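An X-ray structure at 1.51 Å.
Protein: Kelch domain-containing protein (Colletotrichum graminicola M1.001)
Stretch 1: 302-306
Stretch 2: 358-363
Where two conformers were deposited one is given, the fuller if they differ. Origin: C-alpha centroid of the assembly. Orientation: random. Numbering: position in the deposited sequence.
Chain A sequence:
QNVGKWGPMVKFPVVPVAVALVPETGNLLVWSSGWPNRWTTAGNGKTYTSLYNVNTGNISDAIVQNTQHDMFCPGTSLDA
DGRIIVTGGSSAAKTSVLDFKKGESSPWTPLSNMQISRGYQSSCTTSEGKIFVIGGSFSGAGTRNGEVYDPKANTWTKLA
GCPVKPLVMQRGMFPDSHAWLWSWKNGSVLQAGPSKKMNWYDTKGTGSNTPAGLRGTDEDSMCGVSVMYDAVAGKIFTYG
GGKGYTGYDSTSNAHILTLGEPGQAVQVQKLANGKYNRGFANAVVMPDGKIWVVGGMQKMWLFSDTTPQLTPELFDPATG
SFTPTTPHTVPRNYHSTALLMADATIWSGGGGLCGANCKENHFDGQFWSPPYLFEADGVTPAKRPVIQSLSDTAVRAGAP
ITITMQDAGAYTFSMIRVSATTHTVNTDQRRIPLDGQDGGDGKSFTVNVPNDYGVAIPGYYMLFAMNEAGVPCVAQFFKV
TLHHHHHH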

# COMPACT_ATOMS: atom_id res chain seq x y z
N LEU A 302 6.90 -19.62 -5.63
CA LEU A 302 6.69 -18.54 -6.59
C LEU A 302 5.97 -19.07 -7.84
O LEU A 302 6.12 -20.23 -8.23
N PHE A 303 5.16 -18.22 -8.45
CA PHE A 303 4.57 -18.52 -9.77
C PHE A 303 3.76 -19.81 -9.72
O PHE A 303 3.81 -20.68 -10.65
N SER A 304 3.01 -19.97 -8.63
CA SER A 304 2.32 -21.15 -8.31
C SER A 304 0.93 -20.87 -7.78
O SER A 304 0.76 -20.04 -6.85
N ASP A 305 -0.04 -21.58 -8.33
CA ASP A 305 -1.43 -21.57 -7.91
C ASP A 305 -1.76 -22.58 -6.82
O ASP A 305 -2.93 -22.77 -6.42
N THR A 306 -0.74 -23.21 -6.25
CA THR A 306 -0.94 -24.27 -5.27
C THR A 306 -1.27 -23.69 -3.87
O THR A 306 -1.04 -22.48 -3.60
N CYS A 358 1.19 -19.34 -19.94
CA CYS A 358 1.43 -19.89 -18.60
C CYS A 358 0.08 -19.88 -17.89
O CYS A 358 -0.57 -18.84 -17.80
N LYS A 359 -0.38 -21.04 -17.41
CA LYS A 359 -1.64 -21.15 -16.76
C LYS A 359 -1.68 -20.36 -15.41
O LYS A 359 -2.76 -20.01 -15.00
N GLU A 360 -0.53 -20.08 -14.80
CA GLU A 360 -0.52 -19.25 -13.57
C GLU A 360 -0.72 -17.76 -13.85
O GLU A 360 -0.83 -17.01 -12.89
N ASN A 361 -0.71 -17.28 -15.10
CA ASN A 361 -0.95 -15.88 -15.36
C ASN A 361 -2.41 -15.56 -15.17
O ASN A 361 -3.34 -16.22 -15.72
N HIS A 362 -2.68 -14.56 -14.32
CA HIS A 362 -4.06 -14.10 -14.15
C HIS A 362 -4.15 -12.64 -14.53
O HIS A 362 -3.64 -11.74 -13.81
N PHE A 363 -4.76 -12.34 -15.68
CA PHE A 363 -4.82 -10.95 -16.21
C PHE A 363 -5.99 -10.19 -15.56
O PHE A 363 -6.26 -9.08 -15.89

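Two loops distant in sequence can be held together by very few side chains if those chains are polar and water fills the gaps between them. The contact between residues 302-306 and 358-363 of this Kelch domain-containing protein illustrates the principle: neither segment forms a regular helix or strand, and together they bury just 198 Å².

Leu-302 lies out of reach of the second loop. Phe-303 makes its contribution chiefly through its backbone. Its CA-to-CB bond points sideways and its m rotamer (chi1 -55°) leads the ring away from the interface, while its carbonyl is left facing the partner: Phe-303 O lies 3.4 Å from Glu-360 CG. Water 1 donates to Phe-303 O at 2.9 Å and to Glu-360 OE1 at 2.8 Å, so the backbone acceptor and the carboxylate, which could not bond to each other directly, share a donor.

Ser-304 points away, in the t rotamer, and its hydroxyl is used locally, with Ser-304 OG and Thr-306 OG1 hydrogen-bonded at 2.7 Å. Ser-304 CA nevertheless rests 4.1 Å from Glu-360 CG, so the glutamate side chain passes close to the backbone here.

Asp-305 is the centre of the contact. It points toward the second loop in the m rotamer (chi1 -76°), as do Glu-360 (chi1 -72°) and His-362 (chi1 -58°) from the other side. The imidazole donates from His-362 NE2 to both carboxylate oxygens, at 3.1 Å to Asp-305 OD1 and 2.9 Å to Asp-305 OD2, a forked arrangement in which the carboxylate meets the ring at its edge, near the ring plane. The aspartate also packs against Glu-360, with Asp-305 CG and Glu-360 CG 3.9 Å apart. The contact sets the aspartate carboxylate against the glutamate methylene, while the carboxylates themselves remain farther apart, and waters serve their oxygens. Water 2 donates to Asp-305 OD1 (2.6 Å) and to Glu-360 O (2.8 Å); water 3 accepts from Asp-305 N (2.9 Å) and donates to Glu-360 OE2 (2.9 Å). That same Glu-360 OE2 forms a salt bridge with Lys-359 NZ at 2.7 Å.

Thr-306 ends the segment beyond reach of the partner. Opposite Asp-305, a type I turn from Cys-358 to Asn-361, closed by Asn-361 N donating to Cys-358 O at 3.1 Å, carries Glu-360, whereas the Asn-361 side chain is hydrogen-bonded elsewhere in the structure. The general lesson is economical: one direct forked hydrogen bond joins the loops, and three waters extend the join.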

# COMPACT_ATOMS: atom_id res chain seq x y z
CB LEU A 302 7.99 -17.86 -6.96
CG LEU A 302 8.91 -17.41 -5.83
CD1 LEU A 302 10.00 -16.53 -6.33
CD2 LEU A 302 8.10 -16.67 -4.78
CB PHE A 303 5.67 -18.61 -10.84
CG PHE A 303 6.51 -17.39 -10.90
CD1 PHE A 303 6.03 -16.19 -11.41
CD2 PHE A 303 7.78 -17.40 -10.40
CE1 PHE A 303 6.85 -15.06 -11.42
CE2 PHE A 303 8.56 -16.27 -10.38
CZ PHE A 303 8.10 -15.09 -10.87
CB SER A 304 3.08 -21.93 -7.23
OG SER A 304 2.44 -23.15 -6.98
CB ASP A 305 -2.42 -21.71 -9.12
CG ASP A 305 -2.55 -20.45 -9.92
OD1 ASP A 305 -2.09 -19.39 -9.49
OD2 ASP A 305 -3.14 -20.49 -10.99
CB THR A 306 0.29 -25.16 -5.18
OG1 THR A 306 1.40 -24.35 -4.81
CG2 THR A 306 0.51 -25.87 -6.56
CB CYS A 358 2.51 -19.05 -17.92
SG CYS A 358 2.96 -19.58 -16.27
CB LYS A 359 -2.00 -22.62 -16.57
CG LYS A 359 -1.19 -23.34 -15.50
CD LYS A 359 -1.54 -24.83 -15.44
CE LYS A 359 -0.92 -25.49 -14.19
NZ LYS A 359 0.59 -25.54 -14.20
CB GLU A 360 0.76 -19.50 -12.76
CG GLU A 360 0.71 -20.87 -12.11
CD GLU A 360 1.07 -22.01 -13.05
OE1 GLU A 360 1.91 -21.76 -13.97
OE2 GLU A 360 0.54 -23.14 -12.86
CB ASN A 361 -0.67 -15.55 -16.80
CG ASN A 361 0.73 -15.47 -17.13
OD1 ASN A 361 1.64 -15.12 -16.32
ND2 ASN A 361 0.98 -15.70 -18.42
CB HIS A 362 -4.45 -14.36 -12.71
CG HIS A 362 -4.34 -15.79 -12.32
ND1 HIS A 362 -5.03 -16.78 -12.99
CD2 HIS A 362 -3.57 -16.43 -11.40
CE1 HIS A 362 -4.71 -17.96 -12.50
NE2 HIS A 362 -3.85 -17.77 -11.52
CB PHE A 363 -4.91 -10.90 -17.76
CG PHE A 363 -3.69 -11.42 -18.48
CD1 PHE A 363 -3.53 -12.81 -18.65
CD2 PHE A 363 -2.74 -10.57 -18.98
CE1 PHE A 363 -2.40 -13.29 -19.33
CE2 PHE A 363 -1.62 -11.04 -19.64
CZ PHE A 363 -1.49 -12.42 -19.79
O HOH W 1 4.46 -20.84 -13.45
O HOH W 2 -0.54 -17.39 -10.10
O HOH W 3 0.44 -23.81 -10.05